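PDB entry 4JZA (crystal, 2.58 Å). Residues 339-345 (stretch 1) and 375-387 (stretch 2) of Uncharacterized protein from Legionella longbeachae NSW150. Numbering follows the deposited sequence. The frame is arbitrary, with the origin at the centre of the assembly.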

# COMPACT_ATOMS: atom_id res chain seq x y z
N SER A 339 -2.40 7.13 3.46
CA SER A 339 -1.34 6.28 3.88
C SER A 339 -0.08 6.44 3.01
O SER A 339 -0.15 6.63 1.81
CB SER A 339 -1.82 4.84 3.77
OG SER A 339 -0.73 3.90 3.74
N SER A 340 1.08 6.30 3.65
CA SER A 340 2.37 6.31 3.02
C SER A 340 2.49 5.34 1.83
O SER A 340 3.31 5.54 0.92
CB SER A 340 3.46 6.01 4.07
OG SER A 340 3.58 4.60 4.33
N ARG A 341 1.72 4.26 1.82
CA ARG A 341 1.88 3.29 0.71
C ARG A 341 1.06 3.68 -0.50
O ARG A 341 1.14 3.06 -1.54
CB ARG A 341 1.38 1.93 1.12
CG ARG A 341 2.16 1.23 2.19
CD ARG A 341 1.31 0.06 2.68
NE ARG A 341 0.26 0.44 3.61
CZ ARG A 341 -0.80 -0.29 3.89
NH1 ARG A 341 -0.99 -1.47 3.33
NH2 ARG A 341 -1.67 0.18 4.76
N HIS A 342 0.25 4.71 -0.32
CA HIS A 342 -0.82 5.01 -1.21
C HIS A 342 -0.36 6.14 -2.12
O HIS A 342 -0.76 7.28 -1.94
CB HIS A 342 -2.06 5.41 -0.42
CG HIS A 342 -3.28 5.51 -1.27
ND1 HIS A 342 -4.54 5.36 -0.80
CD2 HIS A 342 -3.42 5.76 -2.58
CE1 HIS A 342 -5.40 5.45 -1.79
NE2 HIS A 342 -4.75 5.74 -2.88
N ARG A 343 0.41 5.79 -3.14
CA ARG A 343 0.99 6.82 -4.01
C ARG A 343 0.47 6.85 -5.44
O ARG A 343 1.19 7.25 -6.37
CB ARG A 343 2.51 6.66 -3.94
CG ARG A 343 2.95 6.47 -2.49
CD ARG A 343 2.73 7.77 -1.74
NE ARG A 343 3.86 8.62 -2.03
CZ ARG A 343 3.82 9.68 -2.76
NH1 ARG A 343 2.68 10.11 -3.21
NH2 ARG A 343 4.91 10.34 -3.02
N THR A 344 -0.80 6.42 -5.60
CA THR A 344 -1.47 6.37 -6.88
C THR A 344 -2.38 7.60 -7.17
O THR A 344 -2.87 7.76 -8.29
CB THR A 344 -2.33 5.11 -6.98
OG1 THR A 344 -3.21 5.02 -5.87
CG2 THR A 344 -1.48 3.91 -7.00
N LEU A 345 -2.57 8.46 -6.17
CA LEU A 345 -3.37 9.66 -6.33
C LEU A 345 -2.45 10.86 -6.13
O LEU A 345 -1.52 10.83 -5.32
CB LEU A 345 -4.50 9.67 -5.32
CG LEU A 345 -5.44 8.45 -5.31
CD1 LEU A 345 -6.39 8.56 -4.11
CD2 LEU A 345 -6.27 8.39 -6.57
N SER A 375 6.25 14.52 4.82
CA SER A 375 5.40 13.80 3.89
C SER A 375 6.17 12.65 3.26
O SER A 375 7.36 12.54 3.45
CB SER A 375 4.85 14.74 2.81
OG SER A 375 5.72 14.81 1.70
N SER A 376 5.47 11.80 2.53
CA SER A 376 6.11 10.84 1.65
C SER A 376 6.74 11.60 0.50
O SER A 376 6.30 12.69 0.15
CB SER A 376 5.10 9.84 1.13
OG SER A 376 4.59 9.05 2.17
N HIS A 377 7.78 11.04 -0.09
CA HIS A 377 8.53 11.72 -1.12
C HIS A 377 7.55 12.34 -2.10
O HIS A 377 6.57 11.77 -2.37
CB HIS A 377 9.46 10.73 -1.86
CG HIS A 377 10.60 11.41 -2.55
ND1 HIS A 377 10.52 11.85 -3.84
CD2 HIS A 377 11.82 11.78 -2.10
CE1 HIS A 377 11.66 12.43 -4.17
NE2 HIS A 377 12.47 12.39 -3.13
N ILE A 378 7.82 13.52 -2.62
CA ILE A 378 6.87 14.22 -3.53
C ILE A 378 6.62 13.46 -4.84
O ILE A 378 5.58 13.62 -5.46
CB ILE A 378 7.34 15.65 -3.89
CG1 ILE A 378 8.80 15.67 -4.37
CG2 ILE A 378 7.23 16.59 -2.69
CD1 ILE A 378 9.12 16.90 -5.18
N ALA A 379 7.57 12.63 -5.24
CA ALA A 379 7.43 11.85 -6.47
C ALA A 379 6.90 10.49 -6.12
O ALA A 379 7.12 9.99 -5.00
CB ALA A 379 8.76 11.73 -7.16
N THR A 380 6.22 9.85 -7.05
CA THR A 380 5.57 8.57 -6.72
C THR A 380 6.30 7.36 -7.29
O THR A 380 6.43 7.21 -8.48
CB THR A 380 4.08 8.57 -7.08
OG1 THR A 380 3.58 7.25 -6.96
CG2 THR A 380 3.86 9.11 -8.49
N ARG A 381 6.80 6.49 -6.41
CA ARG A 381 7.33 5.19 -6.81
C ARG A 381 6.30 4.29 -7.53
O ARG A 381 6.67 3.37 -8.24
CB ARG A 381 7.88 4.43 -5.58
CG ARG A 381 6.79 3.98 -4.62
CD ARG A 381 7.33 3.10 -3.50
NE ARG A 381 8.05 1.94 -4.04
CZ ARG A 381 9.06 1.30 -3.44
NH1 ARG A 381 9.54 1.66 -2.22
NH2 ARG A 381 9.64 0.28 -4.08
N ASP A 382 5.02 4.55 -7.32
CA ASP A 382 3.96 3.75 -7.91
C ASP A 382 3.70 4.10 -9.39
O ASP A 382 3.03 3.35 -10.12
CB ASP A 382 2.65 3.89 -7.10
CG ASP A 382 2.70 3.22 -5.70
OD1 ASP A 382 3.72 2.55 -5.34
OD2 ASP A 382 1.70 3.35 -4.94
N GLY A 383 4.22 5.23 -9.85
CA GLY A 383 3.92 5.67 -11.19
C GLY A 383 5.12 5.74 -12.11
O GLY A 383 5.10 6.51 -13.08
N LEU A 384 6.14 4.93 -11.86
CA LEU A 384 7.35 5.00 -12.68
C LEU A 384 7.16 4.42 -14.08
O LEU A 384 8.01 4.63 -14.96
CB LEU A 384 8.51 4.30 -11.99
CG LEU A 384 8.89 4.87 -10.62
CD1 LEU A 384 9.99 4.01 -10.05
CD2 LEU A 384 9.34 6.31 -10.73
N ASN A 385 6.06 3.71 -14.30
CA ASN A 385 5.73 3.24 -15.62
C ASN A 385 4.57 3.97 -16.26
O ASN A 385 4.14 3.61 -17.33
CB ASN A 385 5.44 1.76 -15.58
CG ASN A 385 6.70 0.95 -15.29
OD1 ASN A 385 7.79 1.19 -15.86
ND2 ASN A 385 6.57 0.01 -14.40
N TRP A 386 4.10 5.02 -15.62
CA TRP A 386 3.02 5.82 -16.16
C TRP A 386 3.58 6.85 -17.10
O TRP A 386 4.76 7.07 -17.12
CB TRP A 386 2.31 6.52 -15.03
CG TRP A 386 1.51 5.65 -14.19
CD1 TRP A 386 1.06 4.39 -14.48
CD2 TRP A 386 0.95 6.00 -12.92
NE1 TRP A 386 0.26 3.91 -13.44
CE2 TRP A 386 0.17 4.89 -12.49
CE3 TRP A 386 1.03 7.14 -12.11
CZ2 TRP A 386 -0.52 4.89 -11.29
CZ3 TRP A 386 0.38 7.15 -10.92
CH2 TRP A 386 -0.41 6.02 -10.51
N PRO A 387 2.73 7.52 -17.89
CA PRO A 387 3.23 8.61 -18.75
C PRO A 387 3.97 9.68 -17.99
O PRO A 387 3.63 9.97 -16.87
CB PRO A 387 1.93 9.22 -19.32
CG PRO A 387 1.00 8.06 -19.37
CD PRO A 387 1.33 7.18 -18.19

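The most unusual feature of this contact is a very short hydrogen bond to the backbone of Arg 343. Thr 380 OG1 donates to Arg 343 O at 2.5 Å. The other hydrogen bond of the contact uses the same backbone: Arg 343 N donates to Asp 382 OD2 at 3.3 Å, with an angle of 141°. The two bonds thus use the donor and the acceptor of one residue. Thr 380 OG1 also accepts from Asp 382 N at 3.1 Å, so one hydroxyl links the two stretches and ties its own loop together.

The CA-to-CB bond of Arg 343 points toward the other stretch, and the side chain then curls, with chi1, chi2 and chi3 all m. Thr 380 CA lies over one face of the guanidinium. Ser 376 packs close by, with Ser 376 CB 3.6 Å from Arg 343 NE. Arg 343 has far more area covered by the other stretch than any other residue here. Arg 343 NH2 lies 3.0 Å from Ala 379 O, but the angle is poor and this is not a hydrogen bond. Arg 343 NH2 also lies 2.3 Å from His 377 O; that is too short for a hydrogen bond, and the pair is a clash in the model.

Asp 382 OD2 also lies 3.5 Å from Arg 341 O. Both atoms are acceptors, so this is proximity without a bond. Thr 344 CG2 approaches the same carboxylate oxygen, Asp 382 OD2, at 3.8 Å, a van der Waals contact.

Away from Arg 343 no hydrogen bonds cross between the stretches. Ser 340 CA lies 3.6 Å from Ser 376 OG. No hydrogen bond joins these two serines; Ser 376 OG is satisfied elsewhere in the structure. Further along, the CA-to-CB bond of Trp 386 points toward stretch 1, and Trp 386 CH2 lies 3.7 Å from Thr 344 O.

Neither stretch contains a regular helix or strand, but each has a type I turn. One runs from Ser 339 to His 342, closed by His 342 N to Ser 339 O at 2.9 Å. Another runs from Gly 383 to Trp 386, with Trp 386 N to Gly 383 O at 3.1 Å. Gly 383 has no side chain, and an ideal CB there would fall 2.4 Å from Trp 386 CE3. The indole occupies that space.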